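Side-chain contacts in farnesyl diphosphate synthase (Rhodobacter capsulatus, PDB 3M0G), which probably condenses farnesyl diphosphate with isopentenyl diphosphate to give geranylgeranyl diphosphate, a magnesium-dependent step toward carotenoids and diterpenes: residues A27-L30 against R31-M34; Q62-P65 against A66-V70; A241-V244 against S245-L249. All coordinates share one frame; numbering follows the deposited sequence.

Interaction 1: A27-L30 against R31-M34; sequences AGDL and RDAM
D32, A33 and M34 each give their backbone N-H to the carbonyl four residues back, D32 N to G28 O at 3.1 Å being almost straight at 174°, so the first turn of helix 29-37 closes on G28. A27 stands just outside that turn, and the end of R31 folds back over it. CA of A27 sits 3.5 Å above the plane of the R31 guanidinium, over its centre, and CB of A27 lies 3.7 Å from R31 NH2. The side chain runs extended as far as CD and then bends at chi3 (78°), which turns the flat group back along the loop before the helix. There NH1 finds the carbonyl O of L25. Were R31 an alanine, the carbonyl of L25 would probably lose this donor and A27 the guanidinium lying over it. The turn is a helix N-terminus with glycine as N-cap: G28, at phi 143°, holds a conformation in which a CB would jam against the preceding carbonyl. A water links the two ends of the turn, accepting from G28 N (2.9 Å) and donating to D32 OD1 (2.9 Å). Acidic D29 and D32 suit the first turn, where negative charge probably interacts favourably with the helix dipole, although D29 OD2 and D32 OD2 stand only 4.5 Å apart; D29 OD2 also takes a weak hydrogen bond from W102 NE1. On the buried side, L30 CG meets the selenium of M34, a selenomethionine, at 4.1 Å, the two side chains slanting across one another. L30 rests on L109 and on V150 of the second subunit, and small A33 fits against A110 of helix 104-121.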
loop_
_atom_site.group_PDB
_atom_site.type_symbol
_atom_site.label_atom_id
_atom_site.label_comp_id
_atom_site.label_asym_id
_atom_site.label_seq_id
_atom_site.Cartn_x
_atom_site.Cartn_y
_atom_site.Cartn_z
ATOM N N ALA B 27 -19.121 -5.361 -4.867
ATOM C CA ALA B 27 -19.136 -5.858 -6.247
ATOM C C ALA B 27 -18.651 -4.806 -7.240
ATOM O O ALA B 27 -18.713 -3.609 -6.959
ATOM C CB ALA B 27 -20.550 -6.327 -6.621
ATOM N N GLY B 28 -18.169 -5.259 -8.393
ATOM C CA GLY B 28 -17.759 -4.355 -9.469
ATOM C C GLY B 28 -16.530 -4.812 -10.232
ATOM O O GLY B 28 -15.920 -5.823 -9.886
ATOM N N ASP B 29 -16.167 -4.055 -11.265
ATOM C CA ASP B 29 -14.991 -4.340 -12.093
ATOM C C ASP B 29 -13.704 -4.373 -11.259
ATOM O O ASP B 29 -12.812 -5.203 -11.497
ATOM C CB ASP B 29 -14.858 -3.287 -13.205
ATOM C CG ASP B 29 -15.811 -3.537 -14.379
ATOM O OD1 ASP B 29 -16.553 -2.608 -14.765
ATOM O OD2 ASP B 29 -15.818 -4.658 -14.916
ATOM N N LEU B 30 -13.622 -3.470 -10.282
ATOM C CA LEU B 30 -12.468 -3.398 -9.391
ATOM C C LEU B 30 -12.302 -4.688 -8.584
ATOM O O LEU B 30 -11.191 -5.207 -8.495
ATOM C CB LEU B 30 -12.541 -2.174 -8.465
ATOM C CG LEU B 30 -11.512 -2.074 -7.319
ATOM C CD1 LEU B 30 -10.099 -1.659 -7.778
ATOM C CD2 LEU B 30 -12.000 -1.140 -6.218
ATOM N N ARG B 31 -13.395 -5.217 -8.025
ATOM C CA ARG B 31 -13.320 -6.502 -7.302
ATOM C C ARG B 31 -12.994 -7.710 -8.194
ATOM O O ARG B 31 -12.173 -8.562 -7.816
ATOM C CB ARG B 31 -14.577 -6.784 -6.485
ATOM C CG ARG B 31 -14.448 -8.041 -5.622
ATOM C CD ARG B 31 -15.716 -8.300 -4.842
ATOM N NE ARG B 31 -16.733 -8.902 -5.701
ATOM C CZ ARG B 31 -18.001 -9.069 -5.357
ATOM N NH1 ARG B 31 -18.429 -8.667 -4.172
ATOM N NH2 ARG B 31 -18.842 -9.628 -6.216
ATOM N N ASP B 32 -13.640 -7.785 -9.359
ATOM C CA ASP B 32 -13.354 -8.833 -10.356
ATOM C C ASP B 32 -11.891 -8.830 -10.805
ATOM O O ASP B 32 -11.267 -9.890 -10.928
ATOM C CB ASP B 32 -14.246 -8.669 -11.587
ATOM C CG ASP B 32 -15.715 -8.613 -11.239
ATOM O OD1 ASP B 32 -16.121 -9.247 -10.238
ATOM O OD2 ASP B 32 -16.460 -7.929 -11.965
ATOM N N ALA B 33 -11.371 -7.637 -11.081
ATOM C CA ALA B 33 -9.983 -7.462 -11.474
ATOM C C ALA B 33 -9.029 -7.948 -10.384
ATOM O O ALA B 33 -8.067 -8.666 -10.670
ATOM C CB ALA B 33 -9.711 -5.995 -11.837
HETATM N N MSE B 34 -9.310 -7.565 -9.140
HETATM C CA MSE B 34 -8.496 -7.989 -7.991
HETATM C C MSE B 34 -8.557 -9.508 -7.851
HETATM O O MSE B 34 -7.530 -10.176 -7.730
HETATM C CB MSE B 34 -8.996 -7.345 -6.691
HETATM C CG MSE B 34 -8.962 -5.823 -6.695
HETATM SE SE MSE B 34 -9.795 -5.042 -5.108
HETATM C CE MSE B 34 -8.521 -5.692 -3.772
HETATM O O HOH W 1 -18.372 -8.171 -8.739
#

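Interaction 2: Q62-P65 against A66-V70; sequences QAMP and AALAV
M64 lays its CG against the branch of L68 one turn further along helix 60-81, 4.0 Å from L68 CG, while its selenium reaches on to A67 CB at 4.2 Å. This is an i to i+4 apolar pair on one face of a long helix in the all-helical fold of the polyprenyl synthetases, and the face is turned to helix 3-23, where M64 packs on A13 and L68 on V14, A17 and M18. The two side chains set out in different directions: M64 swings CG to the side away from its N (chi1 180°) and the chain then bends at both chi2 and chi3, whereas L68 keeps its CG beside its own N. The unbranched chain of methionine, here with selenium for sulfur, can bend this way and so touch both A67 and L68. Alanines suit the other faces, where neighbours come close; A67 lies on A46 and I50 of helix 44-55, and A66 on L127. P65, also packed on V126 and L127, has no N-H to give to the turn before, and the helix is kinked there. Across the proline the turn still closes: A63 O accepts from A67 N in the plane of its carbonyl and also receives a weak bond from A66 N, so one oxygen serves two donors. P65 O still accepts from A69 N at 2.9 Å, its ring being no obstacle to its own carbonyl. The shortest bond of this turn runs from L68 N to M64 O, 2.7 Å long with an angle of 164° at the hydrogen.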
loop_
_atom_site.group_PDB
_atom_site.type_symbol
_atom_site.label_atom_id
_atom_site.label_comp_id
_atom_site.label_asym_id
_atom_site.label_seq_id
_atom_site.Cartn_x
_atom_site.Cartn_y
_atom_site.Cartn_z
ATOM N N GLN B 62 -3.814 -20.019 11.864
ATOM C CA GLN B 62 -3.271 -18.808 12.489
ATOM C C GLN B 62 -2.353 -18.026 11.534
ATOM O O GLN B 62 -2.336 -16.794 11.558
ATOM C CB GLN B 62 -2.552 -19.126 13.799
ATOM C CG GLN B 62 -1.966 -17.902 14.500
ATOM C CD GLN B 62 -1.299 -18.226 15.819
ATOM O OE1 GLN B 62 -1.582 -19.251 16.449
ATOM N NE2 GLN B 62 -0.409 -17.351 16.246
ATOM N N ALA B 63 -1.600 -18.741 10.699
ATOM C CA ALA B 63 -0.658 -18.093 9.743
ATOM C C ALA B 63 -1.297 -17.556 8.466
ATOM O O ALA B 63 -0.686 -16.745 7.754
ATOM C CB ALA B 63 0.462 -19.064 9.369
HETATM N N MSE B 64 -2.513 -18.005 8.163
HETATM C CA MSE B 64 -3.121 -17.743 6.846
HETATM C C MSE B 64 -3.229 -16.258 6.427
HETATM O O MSE B 64 -2.895 -15.917 5.270
HETATM C CB MSE B 64 -4.476 -18.434 6.715
HETATM C CG MSE B 64 -5.146 -18.186 5.379
HETATM SE SE MSE B 64 -4.125 -19.002 3.938
HETATM C CE MSE B 64 -4.384 -20.836 4.450
ATOM N N PRO B 65 -3.698 -15.372 7.343
ATOM C CA PRO B 65 -3.767 -13.963 6.944
ATOM C C PRO B 65 -2.412 -13.401 6.502
ATOM O O PRO B 65 -2.376 -12.533 5.647
ATOM C CB PRO B 65 -4.258 -13.252 8.209
ATOM C CG PRO B 65 -4.971 -14.335 8.982
ATOM C CD PRO B 65 -4.196 -15.573 8.717
ATOM N N ALA B 66 -1.321 -13.899 7.077
ATOM C CA ALA B 66 0.012 -13.463 6.664
ATOM C C ALA B 66 0.361 -13.990 5.269
ATOM O O ALA B 66 0.943 -13.268 4.450
ATOM C CB ALA B 66 1.063 -13.875 7.684
ATOM N N ALA B 67 -0.015 -15.239 5.014
ATOM C CA ALA B 67 0.164 -15.874 3.711
ATOM C C ALA B 67 -0.645 -15.141 2.667
ATOM O O ALA B 67 -0.172 -14.903 1.558
ATOM C CB ALA B 67 -0.267 -17.326 3.769
ATOM N N LEU B 68 -1.875 -14.788 3.034
ATOM C CA LEU B 68 -2.750 -14.029 2.156
ATOM C C LEU B 68 -2.176 -12.652 1.845
ATOM O O LEU B 68 -2.169 -12.209 0.688
ATOM C CB LEU B 68 -4.151 -13.932 2.760
ATOM C CG LEU B 68 -4.981 -15.213 2.637
ATOM C CD1 LEU B 68 -6.413 -15.012 3.153
ATOM C CD2 LEU B 68 -4.983 -15.714 1.192
ATOM N N ALA B 69 -1.668 -11.981 2.874
ATOM C CA ALA B 69 -1.111 -10.636 2.695
ATOM C C ALA B 69 0.039 -10.619 1.697
ATOM O O ALA B 69 0.096 -9.712 0.838
ATOM C CB ALA B 69 -0.661 -10.043 4.037
ATOM N N VAL B 70 0.966 -11.577 1.816
ATOM C CA VAL B 70 2.114 -11.622 0.912
ATOM C C VAL B 70 1.721 -11.987 -0.511
ATOM O O VAL B 70 2.303 -11.464 -1.453
ATOM C CB VAL B 70 3.357 -12.460 1.452
ATOM C CG1 VAL B 70 3.131 -13.967 1.415
ATOM C CG2 VAL B 70 4.629 -12.103 0.708
#

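Interaction 3: A241-V244 against S245-L249; sequences ATFV and SLLGL
This is a helix-capping contact around the short helix 243-247, set where the chain resumes after the unmodelled residues 222-239 and lying against helices 168-194 and 199-219. T242 OG1 accepts from S245 N at 3.0 Å, nearly straight at 177°, and S245 OG returns the favour by accepting from T242 N at 2.8 Å. Both hydroxyls lie between their own backbone N and carbonyl carbon (chi1 67° in T242, 74° in S245), which points each one at the other residue's N-H. Threonine and serine suit these places because a short side chain carries the oxygen exactly that far. Next door, F243 turns its ring inward onto I171, L210 and I214, and L247 runs alongside it, CD1 at the ring's edge 4.1 Å from F243 CD1. A241 CB touches L246 CG, an apolar contact beside the cap. At the far end G248 N donates to V244 O at 2.8 Å; at its positive phi a CB would strike the preceding carbonyl, so only glycine fits without strain. V244 CG1 then bridges to L249 CB, across the break into helix 249-265. The reciprocal T242-S245 pair is the classic capping box of a helix N-terminus.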
loop_
_atom_site.group_PDB
_atom_site.type_symbol
_atom_site.label_atom_id
_atom_site.label_comp_id
_atom_site.label_asym_id
_atom_site.label_seq_id
_atom_site.Cartn_x
_atom_site.Cartn_y
_atom_site.Cartn_z
ATOM N N ALA B 241 22.303 -7.185 -18.935
ATOM C CA ALA B 241 22.987 -8.143 -18.077
ATOM C C ALA B 241 22.045 -9.001 -17.222
ATOM O O ALA B 241 21.084 -8.509 -16.611
ATOM C CB ALA B 241 24.006 -7.426 -17.199
ATOM N N THR B 242 22.338 -10.297 -17.203
ATOM C CA THR B 242 21.627 -11.264 -16.373
ATOM C C THR B 242 22.671 -12.030 -15.593
ATOM O O THR B 242 23.862 -11.817 -15.793
ATOM C CB THR B 242 20.855 -12.269 -17.237
ATOM O OG1 THR B 242 21.787 -13.079 -17.958
ATOM C CG2 THR B 242 19.928 -11.562 -18.217
ATOM N N PHE B 243 22.246 -12.951 -14.730
ATOM C CA PHE B 243 23.209 -13.809 -14.047
ATOM C C PHE B 243 23.920 -14.786 -15.004
ATOM O O PHE B 243 25.071 -15.172 -14.767
ATOM C CB PHE B 243 22.574 -14.480 -12.816
ATOM C CG PHE B 243 22.248 -13.491 -11.718
ATOM C CD1 PHE B 243 23.235 -13.066 -10.837
ATOM C CD2 PHE B 243 20.976 -12.939 -11.610
ATOM C CE1 PHE B 243 22.968 -12.130 -9.848
ATOM C CE2 PHE B 243 20.687 -11.999 -10.621
ATOM C CZ PHE B 243 21.687 -11.594 -9.732
ATOM N N VAL B 244 23.261 -15.139 -16.106
ATOM C CA VAL B 244 23.904 -15.961 -17.133
ATOM C C VAL B 244 24.945 -15.156 -17.928
ATOM O O VAL B 244 26.070 -15.620 -18.147
ATOM C CB VAL B 244 22.878 -16.610 -18.106
ATOM C CG1 VAL B 244 23.592 -17.483 -19.135
ATOM C CG2 VAL B 244 21.864 -17.439 -17.347
ATOM N N SER B 245 24.580 -13.959 -18.371
ATOM C CA SER B 245 25.545 -13.125 -19.076
ATOM C C SER B 245 26.729 -12.741 -18.159
ATOM O O SER B 245 27.884 -12.772 -18.585
ATOM C CB SER B 245 24.883 -11.888 -19.700
ATOM O OG SER B 245 24.561 -10.927 -18.719
ATOM N N LEU B 246 26.450 -12.431 -16.886
ATOM C CA LEU B 246 27.538 -12.086 -15.961
ATOM C C LEU B 246 28.377 -13.265 -15.472
ATOM O O LEU B 246 29.601 -13.175 -15.431
ATOM C CB LEU B 246 27.038 -11.244 -14.789
ATOM C CG LEU B 246 26.592 -9.815 -15.099
ATOM C CD1 LEU B 246 25.860 -9.224 -13.908
ATOM C CD2 LEU B 246 27.761 -8.937 -15.489
ATOM N N LEU B 247 27.735 -14.366 -15.107
ATOM C CA LEU B 247 28.454 -15.487 -14.489
ATOM C C LEU B 247 28.801 -16.627 -15.440
ATOM O O LEU B 247 29.672 -17.438 -15.145
ATOM C CB LEU B 247 27.698 -16.018 -13.269
ATOM C CG LEU B 247 27.430 -15.044 -12.108
ATOM C CD1 LEU B 247 26.436 -15.632 -11.104
ATOM C CD2 LEU B 247 28.727 -14.648 -11.393
ATOM N N GLY B 248 28.143 -16.674 -16.589
ATOM C CA GLY B 248 28.264 -17.817 -17.497
ATOM C C GLY B 248 27.129 -18.752 -17.132
ATOM O O GLY B 248 26.580 -18.649 -16.044
ATOM N N LEU B 249 26.762 -19.650 -18.039
ATOM C CA LEU B 249 25.686 -20.606 -17.771
ATOM C C LEU B 249 26.067 -21.587 -16.671
ATOM O O LEU B 249 25.335 -21.727 -15.692
ATOM C CB LEU B 249 25.254 -21.346 -19.051
ATOM C CG LEU B 249 24.067 -22.321 -18.927
ATOM C CD1 LEU B 249 22.937 -21.746 -18.067
ATOM C CD2 LEU B 249 23.538 -22.734 -20.322
#

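Overall arrangement
From the N terminus, the three contacts follow in series, none nested in or crossing another, and each closes only a turn of local chain. Interaction 1 starts helix 29-37 after the loop that leaves helix 3-23, where its side chains pack on helix 104-121 and on the second subunit. Interaction 2 lies within helix 60-81, nearer the centre of the chain, tying it to helices 3-23 and 44-55; the centres of these two are 21 Å apart. Interaction 3 caps the short helix 243-247 against helices 168-194 and 199-219, its centre 35 Å from that of interaction 2, on the opposite side of the chain's centre. No two of them touch.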